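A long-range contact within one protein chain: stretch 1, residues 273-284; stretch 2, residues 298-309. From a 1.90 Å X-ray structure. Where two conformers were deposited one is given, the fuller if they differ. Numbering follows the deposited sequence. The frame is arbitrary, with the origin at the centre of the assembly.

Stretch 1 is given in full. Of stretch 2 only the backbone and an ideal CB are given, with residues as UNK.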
# COMPACT_ATOMS: atom_id res chain seq x y z
N VAL A 273 7.72 -2.62 30.20
CA VAL A 273 6.82 -3.57 29.55
C VAL A 273 5.43 -2.94 29.70
O VAL A 273 4.89 -2.83 30.81
CB VAL A 273 6.86 -4.95 30.18
CG1 VAL A 273 5.93 -5.97 29.40
CG2 VAL A 273 8.31 -5.46 30.30
N GLY A 274 4.90 -2.44 28.59
CA GLY A 274 3.66 -1.66 28.61
C GLY A 274 2.42 -2.52 28.88
O GLY A 274 2.47 -3.75 28.85
N GLY A 275 1.32 -1.83 29.16
CA GLY A 275 0.09 -2.44 29.62
C GLY A 275 -0.40 -3.43 28.58
O GLY A 275 -0.62 -3.08 27.42
N GLY A 276 -0.56 -4.69 28.98
CA GLY A 276 -1.06 -5.73 28.08
C GLY A 276 -0.08 -6.22 27.02
O GLY A 276 -0.44 -7.01 26.17
N ALA A 277 1.16 -5.76 27.07
CA ALA A 277 2.17 -6.28 26.17
C ALA A 277 2.45 -7.74 26.52
O ALA A 277 2.29 -8.20 27.66
CB ALA A 277 3.46 -5.46 26.22
N SER A 278 2.89 -8.48 25.52
CA SER A 278 3.28 -9.88 25.64
C SER A 278 4.75 -10.00 25.29
O SER A 278 5.16 -9.51 24.23
CB SER A 278 2.50 -10.77 24.65
OG SER A 278 1.29 -11.27 25.19
N ILE A 279 5.52 -10.67 26.14
CA ILE A 279 6.85 -11.14 25.80
C ILE A 279 6.83 -12.67 25.80
O ILE A 279 6.66 -13.29 26.85
CB ILE A 279 7.95 -10.62 26.74
CG1 ILE A 279 7.91 -9.10 26.81
CG2 ILE A 279 9.34 -11.10 26.28
CD1 ILE A 279 8.78 -8.51 27.92
N LEU A 280 7.03 -13.28 24.63
CA LEU A 280 7.02 -14.73 24.53
C LEU A 280 8.34 -15.28 25.10
O LEU A 280 9.32 -14.52 25.33
CB LEU A 280 6.76 -15.12 23.06
CG LEU A 280 5.48 -14.56 22.40
CD1 LEU A 280 5.41 -15.20 20.98
CD2 LEU A 280 4.23 -14.80 23.21
N GLY A 281 8.41 -16.59 25.38
CA GLY A 281 9.58 -17.08 26.12
C GLY A 281 10.65 -17.81 25.38
O GLY A 281 11.84 -17.67 25.68
N VAL A 282 10.21 -18.67 24.47
CA VAL A 282 11.10 -19.58 23.77
C VAL A 282 10.80 -19.47 22.27
O VAL A 282 9.62 -19.52 21.85
CB VAL A 282 10.92 -21.04 24.26
CG1 VAL A 282 11.94 -21.96 23.59
CG2 VAL A 282 11.07 -21.10 25.76
N LEU A 283 11.86 -19.30 21.48
CA LEU A 283 11.76 -19.26 20.04
C LEU A 283 11.31 -20.62 19.51
O LEU A 283 11.58 -21.65 20.12
CB LEU A 283 13.09 -18.87 19.42
CG LEU A 283 13.50 -17.41 19.60
CD1 LEU A 283 14.94 -17.26 19.12
CD2 LEU A 283 12.48 -16.52 18.84
N SER A 284 10.64 -20.62 18.37
CA SER A 284 10.08 -21.86 17.79
C SER A 284 11.20 -22.79 17.33
O SER A 284 12.36 -22.37 17.18
CB SER A 284 9.16 -21.54 16.62
OG SER A 284 9.92 -21.09 15.51
N UNK A 298 11.69 -0.38 25.43
CA UNK A 298 10.36 0.16 25.63
C UNK A 298 9.38 -0.66 24.80
O UNK A 298 9.39 -0.57 23.59
CB UNK A 298 10.30 1.64 25.25
N UNK A 299 8.55 -1.47 25.45
CA UNK A 299 7.56 -2.31 24.76
C UNK A 299 6.18 -1.67 24.95
O UNK A 299 5.68 -1.56 26.06
CB UNK A 299 7.58 -3.74 25.29
N UNK A 300 5.59 -1.24 23.86
CA UNK A 300 4.34 -0.54 23.91
C UNK A 300 3.16 -1.39 24.40
O UNK A 300 3.15 -2.62 24.30
CB UNK A 300 4.03 0.02 22.52
N UNK A 301 2.18 -0.68 24.90
CA UNK A 301 0.91 -1.26 25.30
C UNK A 301 0.36 -2.13 24.16
O UNK A 301 0.41 -1.76 22.96
CB UNK A 301 -0.09 -0.16 25.68
N UNK A 302 -0.14 -3.30 24.53
CA UNK A 302 -0.70 -4.28 23.61
C UNK A 302 0.21 -4.73 22.46
O UNK A 302 -0.26 -5.31 21.49
CB UNK A 302 -1.99 -3.70 23.01
N UNK A 303 1.54 -4.59 22.62
CA UNK A 303 2.51 -5.13 21.67
C UNK A 303 2.74 -6.58 21.94
O UNK A 303 2.35 -7.09 23.02
CB UNK A 303 3.83 -4.37 21.73
N UNK A 304 3.44 -7.23 21.00
CA UNK A 304 3.90 -8.61 21.19
C UNK A 304 5.33 -8.69 20.73
O UNK A 304 5.66 -8.32 19.57
CB UNK A 304 3.03 -9.61 20.43
N UNK A 305 6.17 -9.16 21.61
CA UNK A 305 7.57 -9.36 21.31
C UNK A 305 7.88 -10.87 21.28
O UNK A 305 7.89 -11.53 22.31
CB UNK A 305 8.45 -8.64 22.34
N UNK A 306 8.09 -11.38 20.07
CA UNK A 306 8.40 -12.80 19.83
C UNK A 306 9.82 -13.11 19.43
O UNK A 306 10.15 -14.26 19.07
CB UNK A 306 7.48 -13.34 18.74
N UNK A 307 10.71 -12.14 19.56
CA UNK A 307 12.14 -12.34 19.31
C UNK A 307 12.99 -11.70 20.41
O UNK A 307 12.55 -10.78 21.07
CB UNK A 307 12.53 -11.76 17.95
N UNK A 308 14.21 -12.21 20.60
CA UNK A 308 15.18 -11.52 21.44
C UNK A 308 15.47 -10.12 20.91
O UNK A 308 15.55 -9.93 19.70
CB UNK A 308 16.48 -12.33 21.53
N UNK A 309 15.56 -9.14 21.82
CA UNK A 309 15.91 -7.78 21.47
C UNK A 309 17.18 -7.42 22.22
O UNK A 309 17.37 -7.81 23.37
CB UNK A 309 14.77 -6.81 21.79

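At position 298 the CA-to-CB bond points away from stretch 1, which offers nothing within reach, so many side chains would fit; the residue is Leu298. Position 299 pairs with Val273 in a parallel bridge, and its CB projects to the face that carries Val273 and Ile279. That surface is apolar, so a branched or long aliphatic residue would suit. Leu299 occupies it, its CD1 3.4 Å from Ile279 CD1, while its backbone O accepts a hydrogen bond from Gly274 N (2.8 Å).

Positions 300 to 303 form a type II turn beside the type II turn Gly274 to Ala277. At 300 a CB would point away, with phi/psi of -66/156 open to most residues; Gly300 is found, and its O lies 3.4 Å from Ala277 CB. At 301 the CB points sideways and its ideal position lies 3.4 Å from Gly275 O, which favours a small residue, although others could turn outward. Ala301 is present, with its CA 3.2 Å from Gly275 O in a CA-H...O contact. Position 302 has positive phi (55°), which favours glycine, asparagine or aspartate. Asn302 takes it; its N donates to Gly275 O (2.9 Å), and although its CB points away, OD1 returns to 3.6 Å from Gly276 O.

At 303 the CB points sideways, 4.6 Å from Ala277 CB, so a small residue, polar or apolar, would fit. In Ser303 the p rotamer lets OG donate to Gly300 O (2.6 Å), reinforcing the turn, and the backbone O accepts from Ser278 N (2.9 Å).

Strand pairing resumes at 304, opposite Ser278 and on the same face; beta-branched residues suit the extended backbone. Val304 places CG1 4.1 Å from Ser278 CB and 4.3 Å from Leu280 CG. Position 305 shares the face of Ile279, and its ideal CB is 3.9 Å from Ser278 O; valine, isoleucine or threonine would be plausible. Thr305 donates from N to Ser278 O (2.8 Å) and accepts at O from Leu280 N (3.0 Å), while OG1 lies 2.8 Å from the O of water 1, which donates to both Ser278 O and Ser303 OG.

At 306 a CB would point sideways and sit against Leu280 CD1 at 3.6 Å, so glycine or a small residue would suit, and nothing visible excludes larger ones; phi/psi of -108/12 does not demand glycine. Gly306 brings its CA 4.0 Å from Leu280 CD1. Position 307 points away, allowing varied side chains; it is Ile307. At 308 the CB points sideways, with no atom of stretch 1 within 5.5 Å of its ideal position, so many side chains would suit, and phi of -59° is also compatible with proline. Pro308 sets CD 3.9 Å from Leu283 CD1. Position 309 is out of reach and unconstrained here; it is Leu309.

Stretch 2 298-309: LLGANSVTGIPL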
# COMPACT_ATOMS: atom_id res chain seq x y z
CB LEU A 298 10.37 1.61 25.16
CG LEU A 298 9.19 2.54 25.39
CD1 LEU A 298 8.76 2.52 26.84
CD2 LEU A 298 9.64 3.96 24.94
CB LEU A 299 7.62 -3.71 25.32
CG LEU A 299 9.00 -4.39 25.28
CD1 LEU A 299 8.96 -5.76 25.89
CD2 LEU A 299 9.65 -4.43 23.86
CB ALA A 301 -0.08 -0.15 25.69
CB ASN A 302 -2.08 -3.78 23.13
CG ASN A 302 -3.12 -3.88 24.22
OD1 ASN A 302 -3.13 -4.87 24.97
ND2 ASN A 302 -4.02 -2.90 24.30
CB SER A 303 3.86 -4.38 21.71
OG SER A 303 4.47 -4.41 22.98
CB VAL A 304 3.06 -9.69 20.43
CG1 VAL A 304 3.54 -11.15 20.71
CG2 VAL A 304 1.54 -9.49 20.69
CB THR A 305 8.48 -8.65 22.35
OG1 THR A 305 8.27 -7.22 22.31
CG2 THR A 305 9.97 -8.92 22.04
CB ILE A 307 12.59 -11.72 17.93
CG1 ILE A 307 12.37 -10.20 17.87
CG2 ILE A 307 11.82 -12.43 16.74
CD1 ILE A 307 13.01 -9.51 16.71
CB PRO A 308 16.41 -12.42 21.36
CG PRO A 308 15.90 -13.75 20.89
CD PRO A 308 14.75 -13.44 20.03
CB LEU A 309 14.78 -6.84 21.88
CG LEU A 309 13.38 -6.98 21.31
CD1 LEU A 309 12.40 -5.98 21.95
CD2 LEU A 309 13.38 -6.77 19.76
O HOH W 1 5.94 -6.66 23.72
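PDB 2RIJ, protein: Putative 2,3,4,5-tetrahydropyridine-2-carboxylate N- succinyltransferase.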